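PDB 5M6G: beta-glucosidase from Saccharopolyspora erythraea D, which probably hydrolyses terminal, non-reducing beta-D-glucosyl residues with release of beta-D-glucose, as a two-domain member of glycosyl hydrolase family 3. Local coordinates for residues 68-73 and 83-88; 437-442 and 464-469; 495-500 and 537-542. One frame throughout, in Å; residues are numbered along the deposited sequence.

Overall arrangement
The three contacts follow one another along the chain, and none nests in or crosses another. Contact 1, near the N terminus, closes a short loop through helix 77-82 and joins two neighbouring parallel strands of the barrel-like N-terminal domain. Contact 2 opens the C-terminal domain's share: it brings the turn after strand 431-434 against the start of helix 465-472. Contact 3 then closes the beta-alpha-beta unit 493-499, 518-528, 534-539 of the same domain. Contacts 2 and 3 touch, their centres 11 Å apart, and Asn-437 probably hydrogen-bonds to the backbone of Val-497. Contact 1 lies across the chain's centre, 39 Å from each, centre to centre.

Contact 1 (68-73 and 83-88); sequences VQVERK and HRIGSV
Ser-87 OG is gripped from two directions: it accepts from Gln-69 NE2 at 3.0 Å (N-H...O 156°) and is also bonded to Ile-125 O. The glutamine gets there with CG anti to the backbone N (chi1 -179°) and an extended chain, with Gln-69 CG 3.2 Å from Ser-87 OG. The hydroxyl lies almost in the amide plane, so this bond helps fix the rotation of the amide; the Gln-69 side chain lies about 7 Å from the bound sorbitol. Backbone bonds set the parallel register. Val-70 N donates to Ser-87 O at 3.1 Å, Ser-87 N gives a weak bond to Val-68 O, and Val-88 CA lies 3.2 Å from Val-70 O in a CA-H...O contact. The opposite face is aliphatic: Ile-85 CG1 meets Val-68 CG1 at 4.0 Å, while its CG2 meets Val-70 CG1, the two side chains crossing at about a right angle. Ile-85 follows Arg-84, whose positive phi ends helix 77-82 in a Schellman motif. Helix 345-357 covers this valine-isoleucine patch with His-345, Phe-348 and Ile-349, and helix 101-116 brings Tyr-111 against Val-88. Strand 68-71, helix 77-82 and strand 87-90 form a beta-alpha-beta unit; in the parallel sheet 68-71 lies between 87-90 and 339-341, with 125-128 beyond 87-90.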
ATOM      1  N   VAL A  68       9.133  18.796  -9.233  1.00 15.45           N
ATOM      2  CA  VAL A  68       9.490  18.579  -7.834  1.00 16.55           C
ATOM      3  C   VAL A  68       8.247  18.160  -7.049  1.00 19.10           C
ATOM      4  O   VAL A  68       7.185  18.790  -7.157  1.00 11.40           O
ATOM      5  CB  VAL A  68      10.113  19.850  -7.231  1.00 18.83           C
ATOM      6  CG1 VAL A  68      10.307  19.681  -5.724  1.00 15.64           C
ATOM      7  CG2 VAL A  68      11.445  20.190  -7.933  1.00 13.42           C
ATOM      8  N   GLN A  69       8.374  17.088  -6.266  1.00 12.75           N
ATOM      9  CA  GLN A  69       7.401  16.759  -5.226  1.00 14.90           C
ATOM     10  C   GLN A  69       8.156  16.742  -3.905  1.00 13.80           C
ATOM     11  O   GLN A  69       9.021  15.882  -3.692  1.00 12.26           O
ATOM     12  CB  GLN A  69       6.710  15.422  -5.486  1.00 11.48           C
ATOM     13  CG  GLN A  69       5.657  15.070  -4.422  1.00  9.54           C
ATOM     14  CD  GLN A  69       5.092  13.691  -4.643  1.00 11.96           C
ATOM     15  OE1 GLN A  69       5.783  12.702  -4.455  1.00 14.56           O
ATOM     16  NE2 GLN A  69       3.845  13.622  -5.089  1.00 16.88           N
ATOM     17  N   VAL A  70       7.847  17.700  -3.030  1.00 11.59           N
ATOM     18  CA  VAL A  70       8.589  17.891  -1.791  1.00 11.37           C
ATOM     19  C   VAL A  70       7.727  17.464  -0.612  1.00 15.38           C
ATOM     20  O   VAL A  70       6.507  17.685  -0.600  1.00 12.57           O
ATOM     21  CB  VAL A  70       9.087  19.350  -1.640  1.00 12.04           C
ATOM     22  CG1 VAL A  70       7.932  20.368  -1.474  1.00  9.22           C
ATOM     23  CG2 VAL A  70      10.081  19.449  -0.498  1.00 15.99           C
ATOM     24  N   GLU A  71       8.365  16.839   0.376  1.00 11.45           N
ATOM     25  CA  GLU A  71       7.661  16.403   1.573  1.00 10.30           C
ATOM     26  C   GLU A  71       7.314  17.617   2.432  1.00 14.04           C
ATOM     27  O   GLU A  71       8.123  18.533   2.592  1.00 15.36           O
ATOM     28  CB  GLU A  71       8.528  15.407   2.349  1.00 13.78           C
ATOM     29  CG  GLU A  71       7.757  14.339   3.118  1.00 16.88           C
ATOM     30  CD  GLU A  71       7.131  14.863   4.398  1.00 15.87           C
ATOM     31  OE1 GLU A  71       7.761  15.702   5.071  1.00 17.27           O
ATOM     32  OE2 GLU A  71       6.008  14.429   4.727  1.00 15.15           O
ATOM     33  N   ARG A  72       6.099  17.614   2.986  1.00 13.18           N
ATOM     34  CA  ARG A  72       5.537  18.828   3.580  1.00 13.01           C
ATOM     35  C   ARG A  72       6.400  19.388   4.710  1.00 18.20           C
ATOM     36  O   ARG A  72       6.403  20.602   4.930  1.00 17.17           O
ATOM     37  CB  ARG A  72       4.126  18.552   4.093  1.00 11.94           C
ATOM     38  CG  ARG A  72       4.087  17.360   5.053  1.00 15.61           C
ATOM     39  CD  ARG A  72       2.753  17.253   5.797  1.00 17.33           C
ATOM     40  NE  ARG A  72       2.581  18.294   6.809  1.00 17.60           N
ATOM     41  CZ  ARG A  72       3.030  18.195   8.056  1.00 23.06           C
ATOM     42  NH1 ARG A  72       3.686  17.109   8.433  1.00 16.47           N
ATOM     43  NH2 ARG A  72       2.825  19.179   8.924  1.00 22.27           N
ATOM     44  N   LYS A  73       7.123  18.536   5.448  1.00 15.15           N
ATOM     45  CA  LYS A  73       7.952  19.058   6.534  1.00 14.49           C
ATOM     46  C   LYS A  73       9.076  19.956   6.024  1.00 16.44           C
ATOM     47  O   LYS A  73       9.593  20.779   6.791  1.00 19.04           O
ATOM     48  CB  LYS A  73       8.542  17.912   7.359  1.00 16.39           C
ATOM     49  CG  LYS A  73       7.518  17.176   8.221  1.00 23.79           C
ATOM     50  CD  LYS A  73       8.188  16.184   9.181  1.00 24.85           C
ATOM     51  CE  LYS A  73       8.925  15.084   8.423  1.00 26.91           C
ATOM     52  NZ  LYS A  73       7.978  14.169   7.714  1.00 23.34           N
ATOM     53  N   HIS A  83       8.892  28.713  -4.964  1.00 14.43           N
ATOM     54  CA  HIS A  83       9.719  27.945  -5.888  1.00 18.26           C
ATOM     55  C   HIS A  83       8.922  27.337  -7.035  1.00 16.90           C
ATOM     56  O   HIS A  83       9.499  26.611  -7.862  1.00 17.30           O
ATOM     57  CB  HIS A  83      10.482  26.852  -5.126  1.00 19.16           C
ATOM     58  CG  HIS A  83      11.546  27.398  -4.223  1.00 24.65           C
ATOM     59  ND1 HIS A  83      11.339  27.629  -2.880  1.00 23.30           N
ATOM     60  CD2 HIS A  83      12.812  27.802  -4.484  1.00 21.40           C
ATOM     61  CE1 HIS A  83      12.436  28.136  -2.347  1.00 25.03           C
ATOM     62  NE2 HIS A  83      13.345  28.252  -3.300  1.00 31.74           N
ATOM     63  N   ARG A  84       7.628  27.640  -7.119  1.00 13.23           N
ATOM     64  CA  ARG A  84       6.772  27.152  -8.198  1.00 18.87           C
ATOM     65  C   ARG A  84       6.778  25.626  -8.231  1.00 16.92           C
ATOM     66  O   ARG A  84       6.799  25.006  -9.294  1.00 16.64           O
ATOM     67  CB  ARG A  84       7.201  27.730  -9.551  1.00 15.17           C
ATOM     68  CG  ARG A  84       7.535  29.224  -9.519  1.00 20.86           C
ATOM     69  CD  ARG A  84       6.334  30.064  -9.174  1.00 16.48           C
ATOM     70  NE  ARG A  84       6.582  31.485  -9.447  1.00 24.09           N
ATOM     71  CZ  ARG A  84       6.585  32.451  -8.533  1.00 22.63           C
ATOM     72  NH1 ARG A  84       6.341  32.170  -7.258  1.00 16.41           N
ATOM     73  NH2 ARG A  84       6.820  33.705  -8.899  1.00 21.06           N
ATOM     74  N   ILE A  85       6.775  25.017  -7.045  1.00 15.86           N
ATOM     75  CA  ILE A  85       6.899  23.567  -6.941  1.00 14.94           C
ATOM     76  C   ILE A  85       5.593  22.905  -7.366  1.00 14.36           C
ATOM     77  O   ILE A  85       4.496  23.414  -7.108  1.00 17.62           O
ATOM     78  CB  ILE A  85       7.326  23.203  -5.507  1.00 16.38           C
ATOM     79  CG1 ILE A  85       8.844  23.393  -5.377  1.00 19.59           C
ATOM     80  CG2 ILE A  85       6.893  21.782  -5.109  1.00 14.19           C
ATOM     81  CD1 ILE A  85       9.325  23.580  -3.972  1.00 20.01           C
ATOM     82  N   GLY A  86       5.704  21.768  -8.059  1.00 16.13           N
ATOM     83  CA  GLY A  86       4.526  21.165  -8.654  1.00 13.92           C
ATOM     84  C   GLY A  86       3.717  20.302  -7.708  1.00 13.74           C
ATOM     85  O   GLY A  86       2.506  20.145  -7.894  1.00 12.39           O
ATOM     86  N   SER A  87       4.346  19.747  -6.681  1.00 10.50           N
ATOM     87  CA  SER A  87       3.640  18.781  -5.863  1.00 11.53           C
ATOM     88  C   SER A  87       4.201  18.781  -4.456  1.00 12.70           C
ATOM     89  O   SER A  87       5.365  19.124  -4.236  1.00 11.63           O
ATOM     90  CB  SER A  87       3.747  17.376  -6.470  1.00 11.53           C
ATOM     91  OG  SER A  87       3.013  16.440  -5.700  1.00 13.29           O
ATOM     92  N   VAL A  88       3.352  18.376  -3.509  1.00 11.35           N
ATOM     93  CA  VAL A  88       3.753  18.108  -2.136  1.00  9.83           C
ATOM     94  C   VAL A  88       3.223  16.730  -1.769  1.00 13.06           C
ATOM     95  O   VAL A  88       2.201  16.282  -2.301  1.00 15.00           O
ATOM     96  CB  VAL A  88       3.230  19.195  -1.167  1.00 12.46           C
ATOM     97  CG1 VAL A  88       3.545  18.859   0.287  1.00 12.31           C
ATOM     98  CG2 VAL A  88       3.825  20.564  -1.532  1.00 11.89           C
TER

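Contact 2 (437-442 and 464-469); sequences NADDIG and TILEGI
The carboxylate of Asp-439 is held on a face and at an edge by the start of helix 465-472. Leu-466 CD2 stands directly over one face, 3.7 Å from Asp-439 CG. At the edge, Thr-464 OG1 donates at 2.7 Å to Asp-439 OD1, which accepts with its anti lone pair. Water 2 gives OD1 a second bond, tilted to the side of the plane opposite Leu-466. That water also donates to Glu-467 OE2, bridging two carboxylates whose oxygens, Asp-439 OD1 and Glu-467 OE2, are 4.6 Å apart. Glu-467 OE1 in turn accepts from Thr-464 N at 2.9 Å, from above the carboxylate plane. Since Glu-467 N donates back to Thr-464 OG1 at 3.1 Å, the pair forms a capping box. Thr-464 manages both bonds because OG1 lies between the backbone N and carbonyl carbon (chi1 73°), which leaves CG2 to meet Ile-441 CD1 at 3.7 Å. An alanine here would probably leave Glu-467 N and Asp-439 OD1 without their shared hydroxyl and open a gap beside Ile-441. Deeper in, Leu-466 N donates to Ala-438 O at 2.7 Å, nearly along the C=O axis, with Leu-466 CB close by. Water 1 joins Asn-437 O to Asp-440 N within the turn, and Tyr-480 of strand 478-480 packs on Ala-438, Asp-439 and Leu-466. The first turn of the helix is therefore supplied with acceptors by the side chains of Thr-464 and Glu-467 and by the carbonyl of Ala-438 in turn 437-440. The helix N terminus, water 2 and a magnesium ion about 4 Å from the Glu-467 side chain would probably ease the repulsion between the two acids.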
ATOM      1  N   ASN A 437      -1.679 -10.563  19.485  1.00 15.19           N
ATOM      2  CA  ASN A 437      -2.435  -9.951  18.402  1.00 11.72           C
ATOM      3  C   ASN A 437      -3.942 -10.078  18.589  1.00 14.40           C
ATOM      4  O   ASN A 437      -4.694  -9.765  17.666  1.00 14.73           O
ATOM      5  CB  ASN A 437      -1.993 -10.546  17.058  1.00 12.89           C
ATOM      6  CG  ASN A 437      -0.623 -10.047  16.647  1.00 12.13           C
ATOM      7  OD1 ASN A 437      -0.127  -9.091  17.231  1.00 15.20           O
ATOM      8  ND2 ASN A 437      -0.008 -10.679  15.635  1.00 13.42           N
ATOM      9  N   ALA A 438      -4.402 -10.505  19.772  1.00 10.00           N
ATOM     10  CA  ALA A 438      -5.829 -10.727  19.995  1.00 15.49           C
ATOM     11  C   ALA A 438      -6.610  -9.438  20.228  1.00 13.75           C
ATOM     12  O   ALA A 438      -7.807  -9.376  19.907  1.00 13.02           O
ATOM     13  CB  ALA A 438      -6.038 -11.662  21.197  1.00 13.30           C
ATOM     14  N   ASP A 439      -5.979  -8.426  20.820  1.00 11.84           N
ATOM     15  CA  ASP A 439      -6.684  -7.255  21.330  1.00 11.25           C
ATOM     16  C   ASP A 439      -5.854  -6.007  21.045  1.00 14.55           C
ATOM     17  O   ASP A 439      -5.515  -5.230  21.934  1.00 15.72           O
ATOM     18  CB  ASP A 439      -6.950  -7.390  22.833  1.00 13.25           C
ATOM     19  CG  ASP A 439      -7.894  -6.320  23.368  1.00 15.37           C
ATOM     20  OD1 ASP A 439      -8.790  -5.884  22.621  1.00 15.00           O
ATOM     21  OD2 ASP A 439      -7.754  -5.926  24.549  1.00 15.89           O
ATOM     22  N   ASP A 440      -5.514  -5.787  19.775  1.00 13.39           N
ATOM     23  CA  ASP A 440      -4.564  -4.719  19.468  1.00 16.37           C
ATOM     24  C   ASP A 440      -4.862  -4.200  18.065  1.00 15.50           C
ATOM     25  O   ASP A 440      -4.531  -4.857  17.076  1.00 15.17           O
ATOM     26  CB  ASP A 440      -3.132  -5.218  19.596  1.00 15.14           C
ATOM     27  CG  ASP A 440      -2.125  -4.087  19.691  1.00 21.14           C
ATOM     28  OD1 ASP A 440      -1.936  -3.361  18.690  1.00 17.73           O
ATOM     29  OD2 ASP A 440      -1.513  -3.926  20.767  1.00 24.36           O
ATOM     30  N   ILE A 441      -5.485  -3.019  18.001  1.00 13.88           N
ATOM     31  CA  ILE A 441      -5.821  -2.399  16.722  1.00 14.57           C
ATOM     32  C   ILE A 441      -4.574  -2.234  15.870  1.00 14.70           C
ATOM     33  O   ILE A 441      -4.571  -2.536  14.667  1.00 14.22           O
ATOM     34  CB  ILE A 441      -6.515  -1.046  16.961  1.00 16.09           C
ATOM     35  CG1 ILE A 441      -7.865  -1.254  17.650  1.00 17.57           C
ATOM     36  CG2 ILE A 441      -6.645  -0.273  15.660  1.00 15.19           C
ATOM     37  CD1 ILE A 441      -8.905  -1.902  16.761  1.00 13.64           C
ATOM     38  N   GLY A 442      -3.495  -1.743  16.476  1.00 11.68           N
ATOM     39  CA  GLY A 442      -2.300  -1.460  15.694  1.00 10.50           C
ATOM     40  C   GLY A 442      -1.635  -2.721  15.168  1.00 16.48           C
ATOM     41  O   GLY A 442      -1.185  -2.761  14.022  1.00 12.98           O
ATOM     42  N   THR A 464     -11.158  -4.624  17.859  1.00 13.17           N
ATOM     43  CA  THR A 464     -10.132  -5.659  17.921  1.00 13.88           C
ATOM     44  C   THR A 464     -10.743  -7.038  17.690  1.00 13.03           C
ATOM     45  O   THR A 464     -11.962  -7.231  17.707  1.00 12.69           O
ATOM     46  CB  THR A 464      -9.376  -5.630  19.259  1.00 15.48           C
ATOM     47  OG1 THR A 464     -10.204  -6.130  20.326  1.00 14.16           O
ATOM     48  CG2 THR A 464      -8.924  -4.214  19.592  1.00 16.19           C
ATOM     49  N   ILE A 465      -9.868  -8.010  17.442  1.00 11.70           N
ATOM     50  CA  ILE A 465     -10.326  -9.374  17.212  1.00 11.25           C
ATOM     51  C   ILE A 465     -11.011  -9.920  18.462  1.00 14.06           C
ATOM     52  O   ILE A 465     -12.051 -10.584  18.377  1.00 11.07           O
ATOM     53  CB  ILE A 465      -9.140 -10.252  16.759  1.00 12.39           C
ATOM     54  CG1 ILE A 465      -8.640  -9.764  15.386  1.00 12.63           C
ATOM     55  CG2 ILE A 465      -9.536 -11.716  16.734  1.00 11.72           C
ATOM     56  CD1 ILE A 465      -7.343 -10.402  14.897  1.00 13.91           C
ATOM     57  N   LEU A 466     -10.451  -9.621  19.638  1.00 12.70           N
ATOM     58  CA  LEU A 466     -11.059 -10.034  20.904  1.00 13.67           C
ATOM     59  C   LEU A 466     -12.432  -9.404  21.099  1.00 12.40           C
ATOM     60  O   LEU A 466     -13.360 -10.047  21.611  1.00 13.20           O
ATOM     61  CB  LEU A 466     -10.143  -9.659  22.068  1.00 15.19           C
ATOM     62  CG  LEU A 466     -10.761  -9.820  23.472  1.00 15.62           C
ATOM     63  CD1 LEU A 466     -11.021 -11.307  23.786  1.00 17.65           C
ATOM     64  CD2 LEU A 466      -9.886  -9.173  24.537  1.00 14.60           C
ATOM     65  N   GLU A 467     -12.585  -8.142  20.704  1.00 12.21           N
ATOM     66  CA  GLU A 467     -13.886  -7.501  20.836  1.00 13.92           C
ATOM     67  C   GLU A 467     -14.900  -8.132  19.893  1.00 12.71           C
ATOM     68  O   GLU A 467     -16.070  -8.316  20.259  1.00 13.08           O
ATOM     69  CB  GLU A 467     -13.751  -6.000  20.589  1.00 15.14           C
ATOM     70  CG  GLU A 467     -12.970  -5.293  21.692  1.00 13.09           C
ATOM     71  CD  GLU A 467     -12.646  -3.855  21.344  1.00 20.76           C
ATOM     72  OE1 GLU A 467     -12.657  -3.517  20.139  1.00 15.83           O
ATOM     73  OE2 GLU A 467     -12.393  -3.065  22.280  1.00 15.95           O
ATOM     74  N   GLY A 468     -14.465  -8.492  18.686  1.00 12.14           N
ATOM     75  CA  GLY A 468     -15.339  -9.228  17.788  1.00  9.29           C
ATOM     76  C   GLY A 468     -15.722 -10.592  18.333  1.00 12.70           C
ATOM     77  O   GLY A 468     -16.859 -11.034  18.171  1.00 16.09           O
ATOM     78  N   ILE A 469     -14.779 -11.278  18.986  1.00 14.55           N
ATOM     79  CA  ILE A 469     -15.096 -12.578  19.585  1.00 11.22           C
ATOM     80  C   ILE A 469     -16.120 -12.414  20.702  1.00 13.85           C
ATOM     81  O   ILE A 469     -17.094 -13.175  20.793  1.00 15.05           O
ATOM     82  CB  ILE A 469     -13.817 -13.270  20.091  1.00 13.62           C
ATOM     83  CG1 ILE A 469     -12.922 -13.659  18.910  1.00 14.45           C
ATOM     84  CG2 ILE A 469     -14.159 -14.522  20.919  1.00 10.19           C
ATOM     85  CD1 ILE A 469     -11.502 -14.026  19.309  1.00 13.99           C
TER
HETATM   86  O   HOH W   1      -6.448  -7.496  17.803  1.00 12.56           O
HETATM   87  O   HOH W   2      -9.583  -3.286  23.143  1.00 19.74           O

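Contact 3 (495-500 and 537-542); sequences IAVVGE and VTVSGR
Ile-495 opens the contact alongside Val-537, the two side chains pointing the same way with their CG2 atoms 3.9 Å apart. Ala-496 O then accepts from Val-537 N, the first of four backbone bonds in this parallel pairing. On the face shared with Ile-495, Val-497 CG1 presses against Val-539 CG2 at 3.6 Å; Ile-465 and Ile-469 of helix 465-472 cover this apolar patch. Val-498 bonds both ways, its N to Val-537 O and its O to Val-539 N, while its side chain packs with helix 518-528 on the other face. Gly-499 has positive phi (124°), and a CB would clash with Val-539 O. Glu-500 N completes the pairing on Val-539 O at 2.9 Å. Its side chain runs on, extended beyond CG, to grip the residues after the strand. Glu-500 OE1 is met nearly along its C-O axis by Gly-541 N at 2.7 Å and is also bonded to Tyr-503 OH. Glu-500 OE2 takes both NE and NH2 of Arg-542, at 2.9 and 3.0 Å, on its syn side; carboxylate and guanidinium planes stand 60° apart. Arg-542 NH2 also donates to Gly-508 O, and NH1 to Asp-188 O. One acid thus probably balances the buried arginine's charge and fixes the turn after strand 534-539, while the guanidinium ties this domain to the loop around Asp-188 in the N-terminal one.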
ATOM      1  N   ILE A 495      -8.484 -19.684  21.863  1.00 15.55           N
ATOM      2  CA  ILE A 495      -8.105 -19.020  20.618  1.00 14.17           C
ATOM      3  C   ILE A 495      -6.826 -18.239  20.877  1.00 13.43           C
ATOM      4  O   ILE A 495      -6.796 -17.360  21.745  1.00 16.81           O
ATOM      5  CB  ILE A 495      -9.216 -18.087  20.105  1.00 15.41           C
ATOM      6  CG1 ILE A 495     -10.522 -18.863  19.946  1.00 14.80           C
ATOM      7  CG2 ILE A 495      -8.804 -17.421  18.776  1.00 14.77           C
ATOM      8  CD1 ILE A 495     -11.742 -17.970  19.918  1.00 16.11           C
ATOM      9  N   ALA A 496      -5.778 -18.539  20.113  1.00 12.22           N
ATOM     10  CA  ALA A 496      -4.484 -17.887  20.265  1.00 13.40           C
ATOM     11  C   ALA A 496      -4.229 -17.050  19.018  1.00 12.80           C
ATOM     12  O   ALA A 496      -3.972 -17.596  17.942  1.00 13.52           O
ATOM     13  CB  ALA A 496      -3.372 -18.915  20.475  1.00 12.53           C
ATOM     14  N   VAL A 497      -4.298 -15.732  19.160  1.00 12.15           N
ATOM     15  CA  VAL A 497      -4.093 -14.818  18.043  1.00 11.29           C
ATOM     16  C   VAL A 497      -2.652 -14.339  18.141  1.00 13.06           C
ATOM     17  O   VAL A 497      -2.327 -13.481  18.963  1.00 12.38           O
ATOM     18  CB  VAL A 497      -5.092 -13.658  18.063  1.00 14.60           C
ATOM     19  CG1 VAL A 497      -5.047 -12.909  16.732  1.00 12.75           C
ATOM     20  CG2 VAL A 497      -6.493 -14.183  18.326  1.00 10.71           C
ATOM     21  N   VAL A 498      -1.789 -14.894  17.285  1.00 10.88           N
ATOM     22  CA  VAL A 498      -0.349 -14.690  17.361  1.00 11.92           C
ATOM     23  C   VAL A 498       0.141 -14.026  16.073  1.00 12.71           C
ATOM     24  O   VAL A 498      -0.666 -13.598  15.239  1.00 13.79           O
ATOM     25  CB  VAL A 498       0.366 -16.034  17.609  1.00 13.07           C
ATOM     26  CG1 VAL A 498      -0.106 -16.678  18.935  1.00 14.19           C
ATOM     27  CG2 VAL A 498       0.113 -16.982  16.453  1.00  9.63           C
ATOM     28  N   GLY A 499       1.463 -13.915  15.901  1.00 14.00           N
ATOM     29  CA  GLY A 499       2.038 -13.475  14.640  1.00 13.98           C
ATOM     30  C   GLY A 499       2.947 -12.263  14.810  1.00 17.60           C
ATOM     31  O   GLY A 499       3.637 -12.113  15.825  1.00 15.12           O
ATOM     32  N   GLU A 500       2.947 -11.398  13.795  1.00 11.50           N
ATOM     33  CA  GLU A 500       3.916 -10.316  13.737  1.00 10.54           C
ATOM     34  C   GLU A 500       3.362  -9.033  14.345  1.00 12.58           C
ATOM     35  O   GLU A 500       2.152  -8.846  14.456  1.00 13.00           O
ATOM     36  CB  GLU A 500       4.323 -10.048  12.288  1.00 13.23           C
ATOM     37  CG  GLU A 500       4.745 -11.286  11.520  1.00 13.62           C
ATOM     38  CD  GLU A 500       5.260 -10.938  10.131  1.00 15.69           C
ATOM     39  OE1 GLU A 500       4.442 -10.603   9.247  1.00 15.52           O
ATOM     40  OE2 GLU A 500       6.495 -10.976   9.946  1.00 15.80           O
ATOM     41  N   VAL A 537      -4.647 -18.396  15.310  1.00 11.81           N
ATOM     42  CA  VAL A 537      -4.957 -17.375  14.324  1.00 11.88           C
ATOM     43  C   VAL A 537      -3.686 -16.578  14.087  1.00 11.57           C
ATOM     44  O   VAL A 537      -3.145 -15.983  15.023  1.00 15.42           O
ATOM     45  CB  VAL A 537      -6.101 -16.465  14.800  1.00  9.16           C
ATOM     46  CG1 VAL A 537      -6.438 -15.438  13.723  1.00 12.79           C
ATOM     47  CG2 VAL A 537      -7.318 -17.304  15.161  1.00 10.82           C
ATOM     48  N   THR A 538      -3.183 -16.591  12.851  1.00 11.41           N
ATOM     49  CA  THR A 538      -1.972 -15.843  12.539  1.00 11.14           C
ATOM     50  C   THR A 538      -2.371 -14.462  12.030  1.00 13.46           C
ATOM     51  O   THR A 538      -3.103 -14.342  11.040  1.00 13.45           O
ATOM     52  CB  THR A 538      -1.077 -16.561  11.517  1.00 11.41           C
ATOM     53  OG1 THR A 538      -1.803 -16.834  10.309  1.00 15.41           O
ATOM     54  CG2 THR A 538      -0.516 -17.864  12.104  1.00 10.05           C
ATOM     55  N   VAL A 539      -1.932 -13.433  12.737  1.00 10.49           N
ATOM     56  CA  VAL A 539      -1.990 -12.058  12.256  1.00 11.41           C
ATOM     57  C   VAL A 539      -0.580 -11.732  11.794  1.00 12.66           C
ATOM     58  O   VAL A 539       0.329 -11.573  12.617  1.00 12.20           O
ATOM     59  CB  VAL A 539      -2.478 -11.092  13.344  1.00  9.09           C
ATOM     60  CG1 VAL A 539      -2.305  -9.617  12.898  1.00 10.16           C
ATOM     61  CG2 VAL A 539      -3.927 -11.361  13.657  1.00  8.89           C
ATOM     62  N   SER A 540      -0.382 -11.660  10.479  1.00 10.30           N
ATOM     63  CA  SER A 540       0.965 -11.559   9.935  1.00 10.30           C
ATOM     64  C   SER A 540       0.895 -10.982   8.535  1.00 12.88           C
ATOM     65  O   SER A 540      -0.145 -11.030   7.880  1.00 13.21           O
ATOM     66  CB  SER A 540       1.648 -12.929   9.890  1.00 11.85           C
ATOM     67  OG  SER A 540       0.985 -13.787   8.973  1.00 12.30           O
ATOM     68  N   GLY A 541       2.031 -10.479   8.064  1.00 10.72           N
ATOM     69  CA  GLY A 541       2.100  -9.981   6.704  1.00 12.64           C
ATOM     70  C   GLY A 541       2.501 -10.994   5.651  1.00  8.88           C
ATOM     71  O   GLY A 541       2.681 -10.629   4.485  1.00 11.19           O
ATOM     72  N   ARG A 542       2.606 -12.266   6.010  1.00 13.08           N
ATOM     73  CA  ARG A 542       3.210 -13.255   5.127  1.00 12.97           C
ATOM     74  C   ARG A 542       3.048 -14.621   5.773  1.00 12.60           C
ATOM     75  O   ARG A 542       2.748 -14.694   6.971  1.00 12.64           O
ATOM     76  CB  ARG A 542       4.688 -12.946   4.926  1.00 11.19           C
ATOM     77  CG  ARG A 542       5.404 -12.752   6.257  1.00 14.53           C
ATOM     78  CD  ARG A 542       6.832 -12.273   6.075  1.00 14.59           C
ATOM     79  NE  ARG A 542       7.180 -11.320   7.122  1.00 14.69           N
ATOM     80  CZ  ARG A 542       8.254 -10.537   7.108  1.00 15.76           C
ATOM     81  NH1 ARG A 542       9.119 -10.586   6.086  1.00 15.67           N
ATOM     82  NH2 ARG A 542       8.447  -9.685   8.107  1.00 11.72           N
TER